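BDI-0842-like domain-containing protein (Parabacteroides distasonis, PDB 4JM1) is of unknown function but adopts a small alpha/beta fold resembling that of the alpha-lytic protease prodomain. Local coordinates at residues Phe12-Ala17 against Leu25-Asp30; Gly58-Asp63 against Gly76-Lys81. All coordinates share one frame; numbering follows the deposited sequence.

Interaction 1. Residues Phe12-Ala17 against Leu25-Asp30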
loop_
_atom_site.group_PDB
_atom_site.type_symbol
_atom_site.label_atom_id
_atom_site.label_comp_id
_atom_site.label_asym_id
_atom_site.label_seq_id
_atom_site.Cartn_x
_atom_site.Cartn_y
_atom_site.Cartn_z
ATOM N N PHE A 12 -5.453 -0.967 -11.248
ATOM C CA PHE A 12 -6.470 -2.005 -11.189
ATOM C C PHE A 12 -7.305 -1.835 -9.909
ATOM O O PHE A 12 -8.490 -1.623 -9.972
ATOM C CB PHE A 12 -5.848 -3.414 -11.256
ATOM C CG PHE A 12 -6.848 -4.483 -11.092
ATOM C CD1 PHE A 12 -7.728 -4.758 -12.124
ATOM C CD2 PHE A 12 -6.919 -5.224 -9.920
ATOM C CE1 PHE A 12 -8.694 -5.737 -11.982
ATOM C CE2 PHE A 12 -7.880 -6.227 -9.767
ATOM C CZ PHE A 12 -8.762 -6.489 -10.806
ATOM N N SER A 13 -6.645 -1.923 -8.766
ATOM C CA SER A 13 -7.277 -1.833 -7.458
ATOM C C SER A 13 -6.734 -0.669 -6.608
ATOM O O SER A 13 -7.147 -0.450 -5.449
ATOM C CB SER A 13 -7.128 -3.151 -6.716
ATOM O OG SER A 13 -5.777 -3.536 -6.677
ATOM N N CYS A 14 -5.808 0.081 -7.197
ATOM C CA CYS A 14 -5.257 1.273 -6.598
ATOM C C CYS A 14 -4.677 2.142 -7.702
ATOM O O CYS A 14 -4.724 1.748 -8.877
ATOM C CB CYS A 14 -4.200 0.911 -5.582
ATOM S SG CYS A 14 -2.659 0.229 -6.321
ATOM N N GLU A 15 -4.209 3.343 -7.367
ATOM C CA GLU A 15 -3.607 4.215 -8.362
ATOM C C GLU A 15 -2.101 4.139 -8.451
ATOM O O GLU A 15 -1.559 4.272 -9.540
ATOM C CB GLU A 15 -4.099 5.656 -8.206
ATOM C CG GLU A 15 -5.603 5.699 -8.475
ATOM C CD GLU A 15 -6.208 7.053 -8.720
ATOM O OE1 GLU A 15 -5.476 8.036 -8.945
ATOM O OE2 GLU A 15 -7.474 7.109 -8.692
ATOM N N LYS A 16 -1.438 3.892 -7.319
ATOM C CA LYS A 16 0.015 3.771 -7.258
ATOM C C LYS A 16 0.352 2.969 -5.999
ATOM O O LYS A 16 -0.414 2.967 -5.040
ATOM C CB LYS A 16 0.672 5.165 -7.235
ATOM C CG LYS A 16 2.185 5.178 -7.451
ATOM C CD LYS A 16 2.743 6.582 -7.695
ATOM C CE LYS A 16 4.286 6.575 -7.724
ATOM N NZ LYS A 16 4.936 7.798 -8.357
ATOM N N ALA A 17 1.468 2.257 -6.033
ATOM C CA ALA A 17 1.933 1.489 -4.881
ATOM C C ALA A 17 3.447 1.377 -4.898
ATOM O O ALA A 17 4.078 1.456 -5.956
ATOM C CB ALA A 17 1.279 0.075 -4.846
ATOM N N LEU A 25 4.382 -2.109 2.463
ATOM C CA LEU A 25 3.777 -1.912 1.134
ATOM C C LEU A 25 2.775 -0.783 1.280
ATOM O O LEU A 25 1.807 -0.906 2.037
ATOM C CB LEU A 25 3.096 -3.189 0.628
ATOM C CG LEU A 25 2.290 -3.069 -0.668
ATOM C CD1 LEU A 25 3.116 -2.522 -1.824
ATOM C CD2 LEU A 25 1.688 -4.449 -1.009
ATOM N N VAL A 26 3.044 0.310 0.579
ATOM C CA VAL A 26 2.222 1.510 0.611
ATOM C C VAL A 26 1.376 1.570 -0.663
ATOM O O VAL A 26 1.916 1.436 -1.783
ATOM C CB VAL A 26 3.057 2.781 0.732
ATOM C CG1 VAL A 26 2.147 4.022 0.753
ATOM C CG2 VAL A 26 3.957 2.734 1.989
ATOM N N ILE A 27 0.064 1.687 -0.464
ATOM C CA ILE A 27 -0.905 1.670 -1.539
ATOM C C ILE A 27 -1.723 2.959 -1.505
ATOM O O ILE A 27 -2.353 3.268 -0.491
ATOM C CB ILE A 27 -1.786 0.412 -1.452
ATOM C CG1 ILE A 27 -0.880 -0.856 -1.558
ATOM C CG2 ILE A 27 -2.849 0.423 -2.536
ATOM C CD1 ILE A 27 -1.549 -2.183 -1.341
ATOM N N ALA A 28 -1.713 3.675 -2.634
ATOM C CA ALA A 28 -2.398 4.962 -2.766
ATOM C C ALA A 28 -3.704 4.754 -3.535
ATOM O O ALA A 28 -3.698 4.222 -4.646
ATOM C CB ALA A 28 -1.507 5.980 -3.476
ATOM N N ILE A 29 -4.803 5.200 -2.929
ATOM C CA ILE A 29 -6.145 5.105 -3.489
ATOM C C ILE A 29 -6.795 6.493 -3.604
ATOM O O ILE A 29 -6.350 7.478 -2.983
ATOM C CB ILE A 29 -7.068 4.172 -2.626
ATOM C CG1 ILE A 29 -7.249 4.742 -1.211
ATOM C CG2 ILE A 29 -6.498 2.757 -2.585
ATOM C CD1 ILE A 29 -8.428 4.139 -0.473
ATOM N N ASP A 30 -7.835 6.574 -4.444
ATOM C CA ASP A 30 -8.605 7.806 -4.553
ATOM C C ASP A 30 -9.637 7.865 -3.413
ATOM O O ASP A 30 -10.821 7.566 -3.593
ATOM C CB ASP A 30 -9.274 7.897 -5.927
ATOM C CG ASP A 30 -9.869 9.268 -6.198
ATOM O OD1 ASP A 30 -9.541 10.249 -5.484
ATOM O OD2 ASP A 30 -10.679 9.349 -7.151
#
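Two backbone hydrogen bonds pin Phe12-Ala17 to Leu25-Asp30, and both belong to Ala28. Ala28 N donates almost straight to Lys16 O (2.8 Å, 168° at the hydrogen), while Ala28 O accepts Glu15 N at 2.9 Å. In each bond the donor lies nearly along the C=O axis of the acceptor. A weaker CA-H...O contact follows one residue on, where Ala17 CA comes to 3.1 Å from Val26 O.

Because Glu15 and Lys16 both face Ala28, the pairing is a classic beta bulge at the open end of the antiparallel hairpin of strands 16-19 and 24-29. Beyond it Ala17 and Ile27 resume regular spacing as a non-hydrogen-bonded pair.

The apolar part lies on the face bearing Ala17 and Ile27. Ile27 turns CG2 anti to its backbone N, and that methyl presses against Cys14 CB at 3.4 Å, closer than carbons usually pack. Cys14 holds SG in the crowded position between its N and carbonyl carbon (chi1 70°), and the sulfur also lies against Ile27 CG2, at 3.8 Å. The other branch, Ile27 CG1, meets Ala17 CB at 4.0 Å. Ile9 of helix 3-9 touches Cys14, Ala17 and Ile27, closing over this cluster.

On the exposed side the charges are alike. Glu15 and Asp30 run side by side in the same direction, their carboxylate planes turned 57° apart and Glu15 OE2 4.2 Å from Asp30 OD2. Their mutual repulsion is probably eased by Lys65, whose NZ forms a salt bridge with Asp30 OD1.

Interaction 2. Residues Gly58-Asp63 against Gly76-Lys81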
loop_
_atom_site.group_PDB
_atom_site.type_symbol
_atom_site.label_atom_id
_atom_site.label_comp_id
_atom_site.label_asym_id
_atom_site.label_seq_id
_atom_site.Cartn_x
_atom_site.Cartn_y
_atom_site.Cartn_z
ATOM N N GLY A 58 3.785 -4.920 6.708
ATOM C CA GLY A 58 2.394 -4.555 6.721
ATOM C C GLY A 58 2.056 -3.815 5.444
ATOM O O GLY A 58 2.918 -3.645 4.584
ATOM N N VAL A 59 0.798 -3.397 5.334
ATOM C CA VAL A 59 0.303 -2.512 4.282
ATOM C C VAL A 59 -0.167 -1.213 4.919
ATOM O O VAL A 59 -0.827 -1.224 5.985
ATOM C CB VAL A 59 -0.843 -3.167 3.499
ATOM C CG1 VAL A 59 -1.685 -2.130 2.696
ATOM C CG2 VAL A 59 -0.251 -4.256 2.599
ATOM N N LEU A 60 0.164 -0.111 4.240
ATOM C CA LEU A 60 -0.269 1.224 4.601
ATOM C C LEU A 60 -1.082 1.763 3.438
ATOM O O LEU A 60 -0.626 1.694 2.291
ATOM C CB LEU A 60 0.919 2.160 4.918
ATOM C CG LEU A 60 1.905 1.581 5.930
ATOM C CD1 LEU A 60 3.160 2.478 5.960
ATOM C CD2 LEU A 60 1.268 1.394 7.323
ATOM N N ILE A 61 -2.259 2.324 3.732
ATOM C CA ILE A 61 -3.067 3.014 2.737
ATOM C C ILE A 61 -2.873 4.514 2.874
ATOM O O ILE A 61 -2.880 5.040 3.978
ATOM C CB ILE A 61 -4.573 2.671 2.857
ATOM C CG1 ILE A 61 -4.784 1.139 2.920
ATOM C CG2 ILE A 61 -5.383 3.354 1.703
ATOM C CD1 ILE A 61 -4.438 0.338 1.669
ATOM N N VAL A 62 -2.635 5.168 1.740
ATOM C CA VAL A 62 -2.565 6.609 1.670
ATOM C C VAL A 62 -3.495 7.122 0.549
ATOM O O VAL A 62 -3.965 6.350 -0.298
ATOM C CB VAL A 62 -1.081 7.083 1.390
ATOM C CG1 VAL A 62 -0.125 6.663 2.541
ATOM C CG2 VAL A 62 -0.565 6.645 0.022
ATOM N N ASP A 63 -3.804 8.425 0.607
ATOM C CA ASP A 63 -4.631 9.072 -0.425
ATOM C C ASP A 63 -3.712 9.522 -1.548
ATOM O O ASP A 63 -2.785 10.297 -1.316
ATOM C CB ASP A 63 -5.394 10.241 0.194
ATOM C CG ASP A 63 -6.437 10.862 -0.741
ATOM O OD1 ASP A 63 -6.423 10.624 -1.973
ATOM O OD2 ASP A 63 -7.301 11.590 -0.204
ATOM N N GLY A 76 3.128 11.160 3.825
ATOM C CA GLY A 76 1.722 11.540 3.900
ATOM C C GLY A 76 0.959 10.789 4.966
ATOM O O GLY A 76 1.434 9.779 5.518
ATOM N N LYS A 77 -0.254 11.247 5.220
ATOM C CA LYS A 77 -1.063 10.615 6.244
ATOM C C LYS A 77 -1.429 9.183 5.815
ATOM O O LYS A 77 -1.869 8.944 4.692
ATOM C CB LYS A 77 -2.343 11.381 6.487
ATOM C CG LYS A 77 -3.106 10.922 7.737
ATOM C CD LYS A 77 -4.480 11.571 7.852
ATOM C CE LYS A 77 -5.149 11.134 9.077
ATOM N NZ LYS A 77 -6.498 11.673 9.132
ATOM N N ARG A 78 -1.227 8.235 6.726
ATOM C CA ARG A 78 -1.688 6.870 6.554
ATOM C C ARG A 78 -3.152 6.826 6.989
ATOM O O ARG A 78 -3.478 7.030 8.167
ATOM C CB ARG A 78 -0.848 5.875 7.358
ATOM C CG ARG A 78 0.551 5.657 6.812
ATOM C CD ARG A 78 1.568 6.802 7.017
ATOM N NE ARG A 78 2.895 6.325 6.640
ATOM C CZ ARG A 78 3.613 6.700 5.577
ATOM N NH1 ARG A 78 3.240 7.716 4.820
ATOM N NH2 ARG A 78 4.765 6.099 5.301
ATOM N N ILE A 79 -4.018 6.546 6.020
ATOM C CA ILE A 79 -5.461 6.497 6.219
ATOM C C ILE A 79 -5.990 5.118 6.579
ATOM O O ILE A 79 -7.175 4.940 6.895
ATOM C CB ILE A 79 -6.208 7.141 5.022
ATOM C CG1 ILE A 79 -6.109 6.311 3.746
ATOM C CG2 ILE A 79 -5.707 8.622 4.800
ATOM C CD1 ILE A 79 -6.822 6.871 2.540
ATOM N N GLY A 80 -5.118 4.116 6.498
ATOM C CA GLY A 80 -5.425 2.770 6.935
ATOM C C GLY A 80 -4.124 1.994 7.070
ATOM O O GLY A 80 -3.118 2.342 6.454
ATOM N N LYS A 81 -4.139 0.926 7.877
ATOM C CA LYS A 81 -2.964 0.124 8.095
ATOM C C LYS A 81 -3.343 -1.281 8.497
ATOM O O LYS A 81 -4.440 -1.506 9.045
ATOM C CB LYS A 81 -2.055 0.783 9.149
ATOM C CG LYS A 81 -2.557 0.783 10.574
ATOM C CD LYS A 81 -1.529 1.516 11.451
ATOM C CE LYS A 81 -1.890 1.484 12.915
ATOM N NZ LYS A 81 -2.767 2.624 13.294
HETATM O O HOH W 1 -2.947 10.326 2.640
#
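Arg78 sets CG anti to its carbonyl carbon (chi1 -71°) and then bends at chi2 (73°), which lays the chain obliquely across Leu60 and alongside Val62. Leu60 CD1 approaches Arg78 NE at 3.9 Å, and Val62 CG1 lies near Arg78 NH1. The guanidinium is held by Arg78 NH1, which donates in its own plane to a lone pair of Gly76 O (2.8 Å) and also bonds Val74 O. An alanine in place of Arg78 has no guanidinium to bond Gly76 O and Val74 O, so the chain approaching the strand would probably be less firmly held and Leu60 would be likely to lose part of its cover.

Ile79 takes the crowded first torsion (chi1 70°), so that Ile79 CG1 rests on Ile61 CG2 at 3.7 Å, the two chains crossing at about a right angle. Ile79 and Gly80 both face Ile61, a classic beta bulge. Ile61 N donates to Gly80 O at 2.9 Å, a straight bond arriving from above the carbonyl plane. Ile61 O accepts Ile79 N at 2.8 Å and, weakly, Gly80 N. Past the bulge, Leu60 CD2 packs on Lys81 CB at 3.8 Å. At the opposite end a water bridges Asp63 N and Lys77 O.

Strand 58-63 is an inner strand, bonded through its backbone to strand 24-29 along its other edge, with 78-83 outermost in the sheet. Helix 38-50 packs on Val59 and Ile61 through Ala41, whereas Val62 meets Val26 and Ala28 of strand 24-29.

In the fold
From the N terminus the chain runs through helix 3-9 into Phe12-Ala17, turns, and comes back as Leu25-Asp30, so interaction 1 closes a short hairpin. Helix 38-50 then carries the chain across one face of the sheet to Gly58-Asp63, whose strand runs parallel to 24-29, a beta-alpha-beta crossover. After the small two-stranded sheet 68-70 and 73-75, Gly76-Lys81 returns antiparallel and interaction 2 closes the second, longer loop. The two contacts follow in series, neither nested nor crossing. They are joined where strands 24-29 and 58-63 are neighbours: Ile27 N to Leu60 O and Leu60 N to Leu25 O are probable hydrogen bonds, uniting both antiparallel pairs in one mixed four-stranded sheet.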